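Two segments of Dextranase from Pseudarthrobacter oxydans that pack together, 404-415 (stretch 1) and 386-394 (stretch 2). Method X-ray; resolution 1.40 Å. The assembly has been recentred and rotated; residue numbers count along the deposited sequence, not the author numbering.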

# COMPACT_ATOMS: atom_id res chain seq x y z
N VAL A 404 2.22 -5.82 -4.69
CA VAL A 404 2.28 -4.78 -5.72
C VAL A 404 2.08 -3.45 -5.01
O VAL A 404 1.14 -3.31 -4.21
CB VAL A 404 1.19 -5.01 -6.78
CG1 VAL A 404 1.14 -3.85 -7.76
CG2 VAL A 404 1.42 -6.34 -7.52
N ILE A 405 2.96 -2.48 -5.28
CA ILE A 405 2.97 -1.23 -4.53
C ILE A 405 2.95 -0.05 -5.50
O ILE A 405 3.76 0.02 -6.42
CB ILE A 405 4.19 -1.13 -3.60
CG1 ILE A 405 4.15 -2.27 -2.56
CG2 ILE A 405 4.23 0.25 -2.93
CD1 ILE A 405 5.41 -2.35 -1.69
N TRP A 406 2.01 0.88 -5.27
CA TRP A 406 1.99 2.18 -5.94
C TRP A 406 2.36 3.19 -4.86
O TRP A 406 1.53 3.57 -4.03
CB TRP A 406 0.61 2.48 -6.52
CG TRP A 406 0.61 3.62 -7.52
CD1 TRP A 406 1.18 4.87 -7.38
CD2 TRP A 406 0.02 3.60 -8.82
NE1 TRP A 406 0.97 5.61 -8.53
CE2 TRP A 406 0.26 4.85 -9.42
CE3 TRP A 406 -0.70 2.63 -9.54
CZ2 TRP A 406 -0.18 5.16 -10.72
CZ3 TRP A 406 -1.13 2.94 -10.81
CH2 TRP A 406 -0.86 4.18 -11.39
N LYS A 407 3.61 3.60 -4.84
CA LYS A 407 4.09 4.49 -3.80
C LYS A 407 3.80 5.93 -4.22
O LYS A 407 3.90 6.27 -5.40
CB LYS A 407 5.60 4.25 -3.63
CG LYS A 407 6.33 5.22 -2.73
CD LYS A 407 5.95 5.00 -1.28
CE LYS A 407 6.35 6.19 -0.43
NZ LYS A 407 6.13 5.90 1.02
N ASN A 408 3.41 6.77 -3.25
CA ASN A 408 3.23 8.19 -3.54
C ASN A 408 4.52 8.94 -3.23
O ASN A 408 5.59 8.54 -3.70
CB ASN A 408 1.97 8.75 -2.85
CG ASN A 408 0.68 8.27 -3.52
OD1 ASN A 408 0.70 7.43 -4.42
ND2 ASN A 408 -0.44 8.86 -3.11
N GLU A 409 4.46 10.02 -2.43
CA GLU A 409 5.60 10.93 -2.31
C GLU A 409 6.44 10.71 -1.06
O GLU A 409 7.67 10.83 -1.10
CB GLU A 409 5.09 12.37 -2.25
CG GLU A 409 4.44 12.84 -3.54
CD GLU A 409 2.93 12.84 -3.48
OE1 GLU A 409 2.37 12.38 -2.46
OE2 GLU A 409 2.30 13.29 -4.46
N ASN A 410 5.79 10.42 0.06
CA ASN A 410 6.37 10.61 1.37
C ASN A 410 6.72 9.28 2.01
O ASN A 410 5.93 8.33 1.95
CB ASN A 410 5.35 11.35 2.23
CG ASN A 410 5.84 11.59 3.61
OD1 ASN A 410 6.78 12.36 3.81
ND2 ASN A 410 5.22 10.94 4.59
N GLY A 411 7.89 9.22 2.66
CA GLY A 411 8.36 8.01 3.29
C GLY A 411 8.98 7.05 2.30
O GLY A 411 8.91 7.24 1.08
N PRO A 412 9.62 6.00 2.82
CA PRO A 412 10.21 4.97 1.96
C PRO A 412 9.15 3.94 1.59
O PRO A 412 7.97 4.07 1.94
CB PRO A 412 11.22 4.33 2.91
CG PRO A 412 10.50 4.36 4.22
CD PRO A 412 9.80 5.70 4.24
N VAL A 413 9.58 2.91 0.88
CA VAL A 413 8.72 1.74 0.66
C VAL A 413 8.76 0.81 1.87
O VAL A 413 7.75 0.60 2.55
CB VAL A 413 9.06 1.03 -0.66
CG1 VAL A 413 8.16 -0.18 -0.86
CG2 VAL A 413 8.90 2.01 -1.84
N ILE A 414 9.94 0.27 2.18
CA ILE A 414 10.15 -0.64 3.31
C ILE A 414 10.83 0.13 4.45
O ILE A 414 11.82 0.83 4.22
CB ILE A 414 11.02 -1.82 2.87
CG1 ILE A 414 10.22 -2.75 1.96
CG2 ILE A 414 11.58 -2.57 4.08
CD1 ILE A 414 11.08 -3.54 0.97
N GLN A 415 10.32 -0.02 5.68
CA GLN A 415 10.82 0.69 6.85
C GLN A 415 11.08 -0.29 7.99
O GLN A 415 10.20 -1.09 8.32
CB GLN A 415 9.76 1.69 7.32
CG GLN A 415 10.13 2.50 8.56
CD GLN A 415 11.31 3.41 8.30
OE1 GLN A 415 12.42 3.16 8.77
NE2 GLN A 415 11.07 4.46 7.52
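Stretch 2 386-394: ANDDVLKMY

Stretch 2 runs parallel to stretch 1 as its neighbour in a sheet, in two short ladders separated by loops. Ala386 pairs with Lys407 (CA to CA 5.6 Å); beyond the loops, where the register has shifted by two, Leu391 pairs with Ile414 (CA to CA 4.9 Å) and Lys392 with Gln415 (CA to CA 5.1 Å).

The first ladder is brief. Ala386 N gives a weak bond to Trp406 O at 3.4 Å, and Ala386 O accepts from Asn408 N at 3.0 Å. The second is firmer: Val413 O takes both Val390 N and Leu391 N, each at 3.0 Å, Leu391 O accepts Gln415 N at 3.0 Å, and Gln415 O accepts Met393 N at 2.8 Å.

Between the ladders, side chains replace strand pairing. Asn387, chi1 in t, sets its OD1 to accept two consecutive loop amides, Glu409 N and Asn410 N, both at 2.9 Å. Its ND2 donates at 3.0 Å to a water that in turn donates to Glu409 OE1 at 2.7 Å. Lys407 carries its ammonium into a nest of carbonyls: NZ reaches Asp388 O across the contact at 2.7 Å, and within its own stretch Asn410 O at 2.6 Å and Pro412 O at 2.8 Å, with a weak bond to Gly411 O at 3.1 Å. One buried charge thus ties both loops together through main-chain acceptors. Asp388 OD1 takes the next amide, Asp389 N, at 2.9 Å, while Asp389 OD1 accepts Gln415 NE2 at 3.1 Å.

Gly411 has positive phi, and an ideal CB there would lie only 3.0 Å from Asp389 N, so the close passage leaves little room for a side chain.

Apolar contacts fill in beside the polar network: Val390 CG1 meets Ile405 CG2 at 4.0 Å, and Leu391 CD1 lies 4.2 Å from both Ile405 CD1 and Ile414 CG1.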

# COMPACT_ATOMS: atom_id res chain seq x y z
N ALA A 386 0.22 3.90 -0.87
CA ALA A 386 0.46 4.53 0.43
C ALA A 386 1.32 5.78 0.25
O ALA A 386 2.19 5.84 -0.62
CB ALA A 386 1.14 3.58 1.43
N ASN A 387 1.06 6.80 1.09
CA ASN A 387 1.83 8.04 1.12
C ASN A 387 2.59 8.18 2.44
O ASN A 387 2.72 9.27 2.99
CB ASN A 387 0.95 9.26 0.85
CG ASN A 387 1.75 10.46 0.38
OD1 ASN A 387 2.91 10.34 0.01
ND2 ASN A 387 1.13 11.64 0.41
N ASP A 388 3.08 7.06 2.94
CA ASP A 388 3.98 6.99 4.08
C ASP A 388 4.63 5.61 4.02
O ASP A 388 4.52 4.92 3.01
CB ASP A 388 3.23 7.29 5.38
CG ASP A 388 4.08 8.09 6.35
OD1 ASP A 388 5.11 7.54 6.78
OD2 ASP A 388 3.76 9.27 6.63
N ASP A 389 5.33 5.22 5.10
CA ASP A 389 5.91 3.88 5.20
C ASP A 389 4.91 2.85 4.69
O ASP A 389 3.78 2.82 5.16
CB ASP A 389 6.20 3.55 6.67
CG ASP A 389 7.23 4.45 7.30
OD1 ASP A 389 8.18 4.87 6.62
OD2 ASP A 389 7.08 4.74 8.52
N VAL A 390 5.33 2.02 3.74
CA VAL A 390 4.39 1.08 3.13
C VAL A 390 4.40 -0.25 3.87
O VAL A 390 3.34 -0.75 4.30
CB VAL A 390 4.66 0.87 1.63
CG1 VAL A 390 3.53 0.01 1.03
CG2 VAL A 390 4.78 2.20 0.88
N LEU A 391 5.57 -0.87 3.97
CA LEU A 391 5.74 -2.13 4.69
C LEU A 391 6.55 -1.83 5.94
O LEU A 391 7.76 -1.58 5.87
CB LEU A 391 6.43 -3.17 3.81
CG LEU A 391 5.67 -3.54 2.54
CD1 LEU A 391 6.44 -4.59 1.76
CD2 LEU A 391 4.25 -4.02 2.86
N LYS A 392 5.88 -1.88 7.09
CA LYS A 392 6.50 -1.57 8.38
C LYS A 392 7.00 -2.89 8.96
O LYS A 392 6.23 -3.67 9.53
CB LYS A 392 5.50 -0.85 9.27
CG LYS A 392 5.22 0.57 8.77
CD LYS A 392 3.81 1.04 9.11
CE LYS A 392 3.68 1.38 10.59
NZ LYS A 392 2.45 2.19 10.90
N MET A 393 8.30 -3.12 8.80
CA MET A 393 8.93 -4.40 9.14
C MET A 393 9.52 -4.25 10.54
O MET A 393 10.72 -4.02 10.72
CB MET A 393 9.98 -4.76 8.09
CG MET A 393 9.46 -4.71 6.65
SD MET A 393 7.94 -5.64 6.38
CE MET A 393 8.45 -7.31 6.81
N TYR A 394 8.65 -4.37 11.54
CA TYR A 394 9.01 -4.05 12.91
C TYR A 394 9.05 -5.26 13.82
O TYR A 394 9.25 -5.09 15.03
CB TYR A 394 8.02 -3.03 13.50
CG TYR A 394 7.97 -1.66 12.83
CD1 TYR A 394 8.93 -1.27 11.89
CD2 TYR A 394 6.96 -0.77 13.15
CE1 TYR A 394 8.87 -0.01 11.29
CE2 TYR A 394 6.89 0.48 12.56
CZ TYR A 394 7.85 0.86 11.64
OH TYR A 394 7.76 2.12 11.05
O HOH W 1 2.68 14.06 -0.32